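PDB 4CVU: beta-mannosidase from Trichoderma harzianum, which probably hydrolyses terminal, non-reducing beta-D-mannose residues of beta-mannosides, as a fungal glycoside hydrolase of family 2. Local coordinates for residues 104-109 / 134-139; 110-115 / 152-157. All coordinates share one frame; numbering follows the deposited sequence.

Interaction 1: residues 104-109 / 134-139; sequences ATWLVF and QWFYDV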
ATOM      1  N   ALA A 104      21.661 -27.705 -40.035  1.00 65.93           N
ATOM      2  CA  ALA A 104      22.283 -26.620 -39.286  1.00 63.71           C
ATOM      3  C   ALA A 104      21.298 -26.141 -38.203  1.00 62.87           C
ATOM      4  O   ALA A 104      20.141 -25.840 -38.506  1.00 59.89           O
ATOM      5  CB  ALA A 104      22.658 -25.470 -40.203  1.00 60.55           C
ATOM      6  N   THR A 105      21.776 -26.070 -36.959  1.00 60.78           N
ATOM      7  CA  THR A 105      20.955 -25.639 -35.832  1.00 57.95           C
ATOM      8  C   THR A 105      21.460 -24.297 -35.336  1.00 57.26           C
ATOM      9  O   THR A 105      22.598 -24.195 -34.889  1.00 55.48           O
ATOM     10  CB  THR A 105      21.016 -26.664 -34.685  1.00 59.85           C
ATOM     11  OG1 THR A 105      20.587 -27.953 -35.156  1.00 62.38           O
ATOM     12  CG2 THR A 105      20.109 -26.252 -33.516  1.00 57.55           C
ATOM     13  N   TRP A 106      20.588 -23.282 -35.394  1.00 57.08           N
ATOM     14  CA  TRP A 106      20.907 -21.926 -34.950  1.00 55.49           C
ATOM     15  C   TRP A 106      20.077 -21.490 -33.733  1.00 52.98           C
ATOM     16  O   TRP A 106      18.912 -21.851 -33.597  1.00 51.14           O
ATOM     17  CB  TRP A 106      20.649 -20.929 -36.085  1.00 54.46           C
ATOM     18  CG  TRP A 106      21.583 -21.068 -37.240  1.00 55.45           C
ATOM     19  CD1 TRP A 106      21.444 -21.911 -38.313  1.00 57.64           C
ATOM     20  CD2 TRP A 106      22.798 -20.343 -37.454  1.00 53.64           C
ATOM     21  NE1 TRP A 106      22.498 -21.753 -39.183  1.00 55.07           N
ATOM     22  CE2 TRP A 106      23.348 -20.800 -38.680  1.00 57.83           C
ATOM     23  CE3 TRP A 106      23.484 -19.364 -36.730  1.00 53.05           C
ATOM     24  CZ2 TRP A 106      24.552 -20.300 -39.196  1.00 55.47           C
ATOM     25  CZ3 TRP A 106      24.658 -18.855 -37.229  1.00 55.22           C
ATOM     26  CH2 TRP A 106      25.205 -19.339 -38.463  1.00 57.24           C
ATOM     27  N   LEU A 107      20.706 -20.710 -32.863  1.00 52.20           N
ATOM     28  CA  LEU A 107      19.987 -19.916 -31.865  1.00 51.82           C
ATOM     29  C   LEU A 107      19.807 -18.526 -32.449  1.00 50.51           C
ATOM     30  O   LEU A 107      20.772 -17.900 -32.891  1.00 49.17           O
ATOM     31  CB  LEU A 107      20.776 -19.820 -30.556  1.00 50.93           C
ATOM     32  CG  LEU A 107      21.162 -21.130 -29.875  1.00 51.77           C
ATOM     33  CD1 LEU A 107      21.980 -20.868 -28.621  1.00 51.77           C
ATOM     34  CD2 LEU A 107      19.926 -21.937 -29.547  1.00 51.72           C
ATOM     35  N   VAL A 108      18.574 -18.042 -32.450  1.00 51.18           N
ATOM     36  CA  VAL A 108      18.303 -16.672 -32.879  1.00 50.50           C
ATOM     37  C   VAL A 108      17.643 -15.916 -31.734  1.00 47.28           C
ATOM     38  O   VAL A 108      16.580 -16.305 -31.273  1.00 45.30           O
ATOM     39  CB  VAL A 108      17.420 -16.614 -34.141  1.00 50.72           C
ATOM     40  CG1 VAL A 108      17.242 -15.172 -34.591  1.00 49.96           C
ATOM     41  CG2 VAL A 108      18.050 -17.427 -35.280  1.00 52.71           C
ATOM     42  N   PHE A 109      18.294 -14.837 -31.306  1.00 45.11           N
ATOM     43  CA  PHE A 109      17.839 -14.016 -30.174  1.00 45.41           C
ATOM     44  C   PHE A 109      17.551 -12.602 -30.643  1.00 43.40           C
ATOM     45  O   PHE A 109      18.457 -11.881 -31.063  1.00 43.59           O
ATOM     46  CB  PHE A 109      18.912 -13.958 -29.083  1.00 45.13           C
ATOM     47  CG  PHE A 109      19.216 -15.286 -28.437  1.00 45.25           C
ATOM     48  CD1 PHE A 109      18.280 -15.902 -27.618  1.00 45.22           C
ATOM     49  CD2 PHE A 109      20.453 -15.894 -28.608  1.00 46.09           C
ATOM     50  CE1 PHE A 109      18.543 -17.101 -26.992  1.00 45.06           C
ATOM     51  CE2 PHE A 109      20.734 -17.105 -27.985  1.00 46.14           C
ATOM     52  CZ  PHE A 109      19.777 -17.715 -27.189  1.00 47.29           C
ATOM     53  N   GLN A 134      20.240  -8.222 -32.610  1.00 42.52           N
ATOM     54  CA  GLN A 134      19.800  -9.584 -32.830  1.00 43.63           C
ATOM     55  C   GLN A 134      21.061 -10.432 -32.872  1.00 46.85           C
ATOM     56  O   GLN A 134      21.995 -10.135 -33.651  1.00 47.45           O
ATOM     57  CB  GLN A 134      19.079  -9.689 -34.166  1.00 46.29           C
ATOM     58  CG  GLN A 134      18.586 -11.077 -34.552  1.00 46.90           C
ATOM     59  CD  GLN A 134      17.827 -11.044 -35.868  1.00 47.10           C
ATOM     60  OE1 GLN A 134      18.344 -10.545 -36.873  1.00 46.94           O
ATOM     61  NE2 GLN A 134      16.610 -11.599 -35.882  1.00 45.23           N
ATOM     62  N   TRP A 135      21.103 -11.466 -32.035  1.00 46.05           N
ATOM     63  CA  TRP A 135      22.259 -12.348 -31.986  1.00 48.83           C
ATOM     64  C   TRP A 135      21.862 -13.717 -32.510  1.00 49.56           C
ATOM     65  O   TRP A 135      20.755 -14.180 -32.251  1.00 48.53           O
ATOM     66  CB  TRP A 135      22.785 -12.463 -30.544  1.00 48.38           C
ATOM     67  CG  TRP A 135      23.229 -11.150 -29.914  1.00 45.68           C
ATOM     68  CD1 TRP A 135      22.529 -10.400 -28.994  1.00 46.22           C
ATOM     69  CD2 TRP A 135      24.468 -10.454 -30.125  1.00 46.41           C
ATOM     70  NE1 TRP A 135      23.256  -9.291 -28.635  1.00 44.56           N
ATOM     71  CE2 TRP A 135      24.446  -9.298 -29.316  1.00 45.69           C
ATOM     72  CE3 TRP A 135      25.605 -10.703 -30.902  1.00 47.22           C
ATOM     73  CZ2 TRP A 135      25.504  -8.388 -29.285  1.00 46.19           C
ATOM     74  CZ3 TRP A 135      26.651  -9.795 -30.856  1.00 48.34           C
ATOM     75  CH2 TRP A 135      26.594  -8.656 -30.058  1.00 47.55           C
ATOM     76  N   PHE A 136      22.774 -14.361 -33.242  1.00 50.92           N
ATOM     77  CA  PHE A 136      22.565 -15.728 -33.725  1.00 50.89           C
ATOM     78  C   PHE A 136      23.857 -16.562 -33.662  1.00 52.66           C
ATOM     79  O   PHE A 136      24.936 -16.077 -33.956  1.00 49.22           O
ATOM     80  CB  PHE A 136      22.021 -15.726 -35.143  1.00 52.66           C
ATOM     81  CG  PHE A 136      22.726 -14.765 -36.055  1.00 51.83           C
ATOM     82  CD1 PHE A 136      22.330 -13.444 -36.116  1.00 53.43           C
ATOM     83  CD2 PHE A 136      23.786 -15.179 -36.825  1.00 53.52           C
ATOM     84  CE1 PHE A 136      22.968 -12.552 -36.941  1.00 53.33           C
ATOM     85  CE2 PHE A 136      24.438 -14.289 -37.650  1.00 55.62           C
ATOM     86  CZ  PHE A 136      24.023 -12.968 -37.702  1.00 54.10           C
ATOM     87  N   TYR A 137      23.710 -17.815 -33.240  1.00 53.37           N
ATOM     88  CA  TYR A 137      24.835 -18.687 -32.949  1.00 54.09           C
ATOM     89  C   TYR A 137      24.579 -20.071 -33.522  1.00 54.88           C
ATOM     90  O   TYR A 137      23.504 -20.627 -33.365  1.00 54.49           O
ATOM     91  CB  TYR A 137      25.058 -18.778 -31.439  1.00 53.99           C
ATOM     92  CG  TYR A 137      25.273 -17.438 -30.761  1.00 53.33           C
ATOM     93  CD1 TYR A 137      26.444 -16.724 -30.972  1.00 52.61           C
ATOM     94  CD2 TYR A 137      24.309 -16.890 -29.904  1.00 52.06           C
ATOM     95  CE1 TYR A 137      26.666 -15.500 -30.376  1.00 51.50           C
ATOM     96  CE2 TYR A 137      24.523 -15.666 -29.287  1.00 51.68           C
ATOM     97  CZ  TYR A 137      25.694 -14.964 -29.536  1.00 52.52           C
ATOM     98  OH  TYR A 137      25.920 -13.750 -28.943  1.00 51.46           O
ATOM     99  N   ASP A 138      25.582 -20.610 -34.210  1.00 57.17           N
ATOM    100  CA  ASP A 138      25.500 -21.951 -34.786  1.00 58.79           C
ATOM    101  C   ASP A 138      25.868 -22.968 -33.707  1.00 56.55           C
ATOM    102  O   ASP A 138      27.018 -23.042 -33.298  1.00 59.72           O
ATOM    103  CB  ASP A 138      26.439 -22.056 -35.994  1.00 58.91           C
ATOM    104  CG  ASP A 138      26.198 -23.322 -36.830  1.00 63.43           C
ATOM    105  OD1 ASP A 138      25.740 -24.359 -36.282  1.00 58.72           O
ATOM    106  OD2 ASP A 138      26.484 -23.259 -38.055  1.00 62.64           O
ATOM    107  N   VAL A 139      24.890 -23.745 -33.253  1.00 56.88           N
ATOM    108  CA  VAL A 139      25.118 -24.744 -32.191  1.00 59.37           C
ATOM    109  C   VAL A 139      25.147 -26.192 -32.708  1.00 60.60           C
ATOM    110  O   VAL A 139      24.999 -27.143 -31.922  1.00 58.33           O
ATOM    111  CB  VAL A 139      24.092 -24.638 -31.024  1.00 59.87           C
ATOM    112  CG1 VAL A 139      24.186 -23.273 -30.358  1.00 58.68           C
ATOM    113  CG2 VAL A 139      22.669 -24.913 -31.499  1.00 59.18           C
TER
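Q134 opens the contact by lying against F109: its CA–H points at F109 O, and CG, anti to the backbone N, passes 3.6 Å from F109 O. At W135 the backbones form a hydrogen-bonded antiparallel pair, F109 N to W135 O (2.7 Å, N-H...O 167°) with W135 N returning to F109 O; the indole then leads away to P128. F136 and V108 form a non-hydrogen-bonded pair. Its CG lies between the backbone N and the carbonyl carbon (chi1 45°), and its ring runs beside the W106 indole, pointing the same way: W106 CZ3 meets F136 CD2 at 3.8 Å, at the edge of the phenyl ring. Y137 makes the second reciprocal pair, with L107 (L107 N to Y137 O 2.8 Å), and its ring edge meets that of F109, CD2 to CE2, 4.1 Å apart. D138 sets its CB over one face of W106, 3.8 Å from the centroid of the six-membered ring and 11° off its normal, a CH-pi contact; its OD1 is bound by S140 OG. An alanine in place of W106 would probably leave the D138 methylene without its aromatic platform and open a gap beside F136 CD2. V139 ends the ladder by giving N-H to T105 O (2.9 Å), while CG2 abuts T105 CG2 at 3.5 Å and CG1 packs on L107 CD1. V139 is also the N-cap residue of helix 140-145. The ladder belongs to the beta-sandwich of the galactose-binding-like domain. Strand 135-138 is an outermost strand, within this chain, of a four-stranded antiparallel sheet, with strand 215-221 on the other flank of 103-109; W106, V108 and F136 meet L261 of strand 252-261, whereas L107, F109 and V139 face strand 116-120.

Interaction 2: residues 110-115 / 152-157; sequences DGLDTY and LSINFG. With NAG (2-acetamido-2-deoxy-beta-D-glucopyranose), chain C.
F156 and L112 supply the tight half of this buried contact. F156 sets CG anti to the carbonyl carbon (chi1 -66°), which starts its ring on a course whose end comes nearer to the 110-115 loop. There L112 CD2 lies at the ring edge, 4.1 Å from F156 CZ, the two side chains crossing at about a right angle; the same methyl also touches I154 CD1. Close by, D113 O, the carbonyl oxygen of the cis peptide to T114, stands 3.2 Å from F156 CD1, obliquely to the ring. T114 N lies at the ring edge, near F156 CD1.

Beyond the ring the contact changes character, from apolar packing to backbone, water and sugar. A single direct hydrogen bond links the two segments, G157 N to Y115 O (2.9 Å, N-H...O 169°), its donor tilted 29° from the carbonyl plane. Water 1 donates to the same Y115 O and to G157 O, and accepts from T114 N, so it bridges the 110-115 loop and the strand end. N155 turns from the loop toward the N-acetylglucosamine of a glycan carried by the protein: N155 ND2 donates to NAG O7 at 2.8 Å, and NAG O6 donates to N155 O at 2.9 Å. G157 CA comes within 3.2 Å of NAG O5.

Y115 O therefore takes two donors, and N155 grips the sugar through both side chain and backbone. This is consistent with a cis-peptide loop held to the strand end by apolar contacts at F156 and by one direct and several water-mediated backbone bonds, while N155 separately holds the sugar.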
ATOM      1  N   ASP A 110      16.290 -12.203 -30.602  1.00 43.93           N
ATOM      2  CA  ASP A 110      15.940 -10.853 -31.033  1.00 43.38           C
ATOM      3  C   ASP A 110      16.322  -9.786 -29.977  1.00 44.49           C
ATOM      4  O   ASP A 110      16.419  -8.581 -30.306  1.00 42.71           O
ATOM      5  CB  ASP A 110      14.461 -10.748 -31.398  1.00 44.35           C
ATOM      6  CG  ASP A 110      14.108 -11.536 -32.642  1.00 44.85           C
ATOM      7  OD1 ASP A 110      14.988 -12.170 -33.273  1.00 45.74           O
ATOM      8  OD2 ASP A 110      12.926 -11.554 -32.979  1.00 47.06           O
ATOM      9  N   GLY A 111      16.589 -10.220 -28.743  1.00 42.03           N
ATOM     10  CA  GLY A 111      17.114  -9.289 -27.743  1.00 41.93           C
ATOM     11  C   GLY A 111      17.481  -9.934 -26.422  1.00 42.13           C
ATOM     12  O   GLY A 111      16.672 -10.660 -25.827  1.00 42.36           O
ATOM     13  N   LEU A 112      18.714  -9.686 -25.974  1.00 40.38           N
ATOM     14  CA  LEU A 112      19.181 -10.154 -24.692  1.00 41.97           C
ATOM     15  C   LEU A 112      19.747  -8.950 -23.948  1.00 42.20           C
ATOM     16  O   LEU A 112      20.505  -8.178 -24.502  1.00 41.34           O
ATOM     17  CB  LEU A 112      20.250 -11.232 -24.843  1.00 42.91           C
ATOM     18  CG  LEU A 112      19.845 -12.491 -25.614  1.00 43.74           C
ATOM     19  CD1 LEU A 112      21.100 -13.243 -25.969  1.00 42.41           C
ATOM     20  CD2 LEU A 112      18.869 -13.369 -24.817  1.00 43.58           C
ATOM     21  N   ASP A 113      19.358  -8.800 -22.685  1.00 42.51           N
ATOM     22  CA  ASP A 113      19.603  -7.585 -21.923  1.00 41.06           C
ATOM     23  C   ASP A 113      20.425  -7.935 -20.713  1.00 41.34           C
ATOM     24  O   ASP A 113      19.904  -8.623 -19.821  1.00 43.16           O
ATOM     25  CB  ASP A 113      18.244  -7.001 -21.484  1.00 41.59           C
ATOM     26  CG  ASP A 113      18.363  -5.680 -20.758  1.00 41.40           C
ATOM     27  OD1 ASP A 113      19.433  -5.030 -20.734  1.00 41.43           O
ATOM     28  OD2 ASP A 113      17.319  -5.246 -20.225  1.00 42.14           O
ATOM     29  N   THR A 114      21.717  -7.575 -20.665  1.00 41.15           N
ATOM     30  CA  THR A 114      22.563  -7.175 -21.799  1.00 41.59           C
ATOM     31  C   THR A 114      23.811  -8.127 -21.934  1.00 42.50           C
ATOM     32  O   THR A 114      23.855  -8.966 -22.823  1.00 42.16           O
ATOM     33  CB  THR A 114      23.005  -5.689 -21.661  1.00 41.29           C
ATOM     34  OG1 THR A 114      21.883  -4.846 -21.892  1.00 40.48           O
ATOM     35  CG2 THR A 114      24.084  -5.319 -22.664  1.00 42.61           C
ATOM     36  N   TYR A 115      24.804  -7.978 -21.041  1.00 42.28           N
ATOM     37  CA  TYR A 115      25.971  -8.864 -20.998  1.00 40.88           C
ATOM     38  C   TYR A 115      25.491 -10.248 -20.566  1.00 42.57           C
ATOM     39  O   TYR A 115      24.891 -10.395 -19.496  1.00 42.65           O
ATOM     40  CB  TYR A 115      27.031  -8.398 -20.015  1.00 41.44           C
ATOM     41  CG  TYR A 115      27.647  -7.026 -20.253  1.00 41.67           C
ATOM     42  CD1 TYR A 115      28.600  -6.821 -21.239  1.00 42.31           C
ATOM     43  CD2 TYR A 115      27.313  -5.957 -19.445  1.00 39.50           C
ATOM     44  CE1 TYR A 115      29.174  -5.551 -21.435  1.00 43.09           C
ATOM     45  CE2 TYR A 115      27.899  -4.712 -19.601  1.00 40.00           C
ATOM     46  CZ  TYR A 115      28.808  -4.493 -20.605  1.00 42.04           C
ATOM     47  OH  TYR A 115      29.360  -3.213 -20.756  1.00 43.07           O
ATOM     48  N   LEU A 152      19.697 -25.239 -22.781  1.00 52.34           N
ATOM     49  CA  LEU A 152      20.120 -23.883 -23.099  1.00 51.81           C
ATOM     50  C   LEU A 152      20.100 -23.054 -21.830  1.00 52.60           C
ATOM     51  O   LEU A 152      19.079 -23.015 -21.138  1.00 51.79           O
ATOM     52  CB  LEU A 152      19.168 -23.267 -24.117  1.00 52.79           C
ATOM     53  CG  LEU A 152      19.369 -21.794 -24.472  1.00 52.09           C
ATOM     54  CD1 LEU A 152      20.772 -21.507 -24.988  1.00 53.53           C
ATOM     55  CD2 LEU A 152      18.327 -21.422 -25.516  1.00 53.87           C
ATOM     56  N   SER A 153      21.224 -22.417 -21.513  1.00 50.94           N
ATOM     57  CA  SER A 153      21.286 -21.532 -20.378  1.00 51.77           C
ATOM     58  C   SER A 153      21.903 -20.215 -20.791  1.00 51.24           C
ATOM     59  O   SER A 153      22.792 -20.189 -21.654  1.00 52.28           O
ATOM     60  CB  SER A 153      22.062 -22.144 -19.214  1.00 52.62           C
ATOM     61  OG  SER A 153      23.449 -22.045 -19.422  1.00 54.37           O
ATOM     62  N   ILE A 154      21.412 -19.140 -20.170  1.00 47.70           N
ATOM     63  CA  ILE A 154      21.860 -17.787 -20.453  1.00 47.20           C
ATOM     64  C   ILE A 154      22.171 -17.069 -19.142  1.00 46.01           C
ATOM     65  O   ILE A 154      21.264 -16.655 -18.387  1.00 46.27           O
ATOM     66  CB  ILE A 154      20.805 -16.994 -21.260  1.00 46.76           C
ATOM     67  CG1 ILE A 154      20.208 -17.861 -22.369  1.00 48.12           C
ATOM     68  CG2 ILE A 154      21.431 -15.740 -21.857  1.00 47.46           C
ATOM     69  CD1 ILE A 154      19.058 -17.213 -23.095  1.00 47.49           C
ATOM     70  N   ASN A 155      23.447 -16.927 -18.848  1.00 45.05           N
ATOM     71  CA  ASN A 155      23.878 -16.336 -17.587  1.00 44.91           C
ATOM     72  C   ASN A 155      24.074 -14.838 -17.779  1.00 42.60           C
ATOM     73  O   ASN A 155      25.007 -14.439 -18.447  1.00 42.58           O
ATOM     74  CB  ASN A 155      25.158 -17.033 -17.115  1.00 45.58           C
ATOM     75  CG  ASN A 155      25.665 -16.512 -15.785  1.00 46.03           C
ATOM     76  OD1 ASN A 155      25.112 -15.592 -15.212  1.00 46.48           O
ATOM     77  ND2 ASN A 155      26.738 -17.119 -15.291  1.00 46.67           N
ATOM     78  N   PHE A 156      23.165 -14.033 -17.211  1.00 41.80           N
ATOM     79  CA  PHE A 156      23.164 -12.570 -17.360  1.00 40.19           C
ATOM     80  C   PHE A 156      23.964 -11.882 -16.257  1.00 40.60           C
ATOM     81  O   PHE A 156      23.755 -12.149 -15.076  1.00 42.01           O
ATOM     82  CB  PHE A 156      21.736 -12.008 -17.365  1.00 38.71           C
ATOM     83  CG  PHE A 156      20.905 -12.415 -18.548  1.00 39.00           C
ATOM     84  CD1 PHE A 156      20.920 -11.673 -19.725  1.00 39.34           C
ATOM     85  CD2 PHE A 156      20.088 -13.542 -18.494  1.00 39.05           C
ATOM     86  CE1 PHE A 156      20.152 -12.054 -20.819  1.00 38.73           C
ATOM     87  CE2 PHE A 156      19.324 -13.919 -19.580  1.00 38.74           C
ATOM     88  CZ  PHE A 156      19.350 -13.180 -20.742  1.00 38.37           C
ATOM     89  N   GLY A 157      24.898 -11.006 -16.638  1.00 41.49           N
ATOM     90  CA  GLY A 157      25.741 -10.314 -15.662  1.00 41.66           C
ATOM     91  C   GLY A 157      25.035  -9.251 -14.852  1.00 41.45           C
ATOM     92  O   GLY A 157      23.947  -8.788 -15.200  1.00 39.81           O
TER
HETATM   93  C1  NAG C   1      28.064 -13.112 -14.631  1.00 43.62           C
HETATM   94  C2  NAG C   1      29.050 -14.307 -14.580  1.00 42.96           C
HETATM   95  C3  NAG C   1      30.280 -14.019 -15.428  1.00 46.56           C
HETATM   96  C4  NAG C   1      29.914 -13.522 -16.825  1.00 46.25           C
HETATM   97  C5  NAG C   1      28.832 -12.414 -16.774  1.00 45.64           C
HETATM   98  C6  NAG C   1      28.312 -12.033 -18.178  1.00 43.96           C
HETATM   99  C7  NAG C   1      28.947 -15.620 -12.543  1.00 41.57           C
HETATM  100  C8  NAG C   1      29.406 -15.861 -11.135  1.00 44.89           C
HETATM  101  N2  NAG C   1      29.465 -14.593 -13.210  1.00 42.27           N
HETATM  102  O3  NAG C   1      31.049 -15.210 -15.511  1.00 49.49           O
HETATM  103  O4  NAG C   1      31.092 -13.002 -17.425  1.00 47.98           O
HETATM  104  O5  NAG C   1      27.733 -12.815 -15.974  1.00 43.90           O
HETATM  105  O6  NAG C   1      27.503 -13.053 -18.741  1.00 41.16           O
HETATM  106  O7  NAG C   1      28.119 -16.358 -13.031  1.00 40.84           O
HETATM  107  O   HOH W   1      23.560  -8.142 -18.329  1.00 37.57           O

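From the N terminus the segments run 104-109, 110-115, 134-139 and 152-157, so the two contacts cross and do not nest. Interaction 1 closes a loop that includes the 116-120/123-126 hairpin; interaction 2 closes one that includes strand 135-138 and helix 140-145. Strand 103-109 belongs to the four-stranded sheet, and the 110-115 loop carries the chain over to the six-stranded sheet that holds 152-156, within the galactose-binding-like domain. Their centres are 13 Å apart, yet they touch: L107 CD1 and L152 CD1 pack at 3.9 Å between the sheets, F109 CE1 meets I154 CD1, and Q134 NE2 probably hydrogen-bonds D110 OD1.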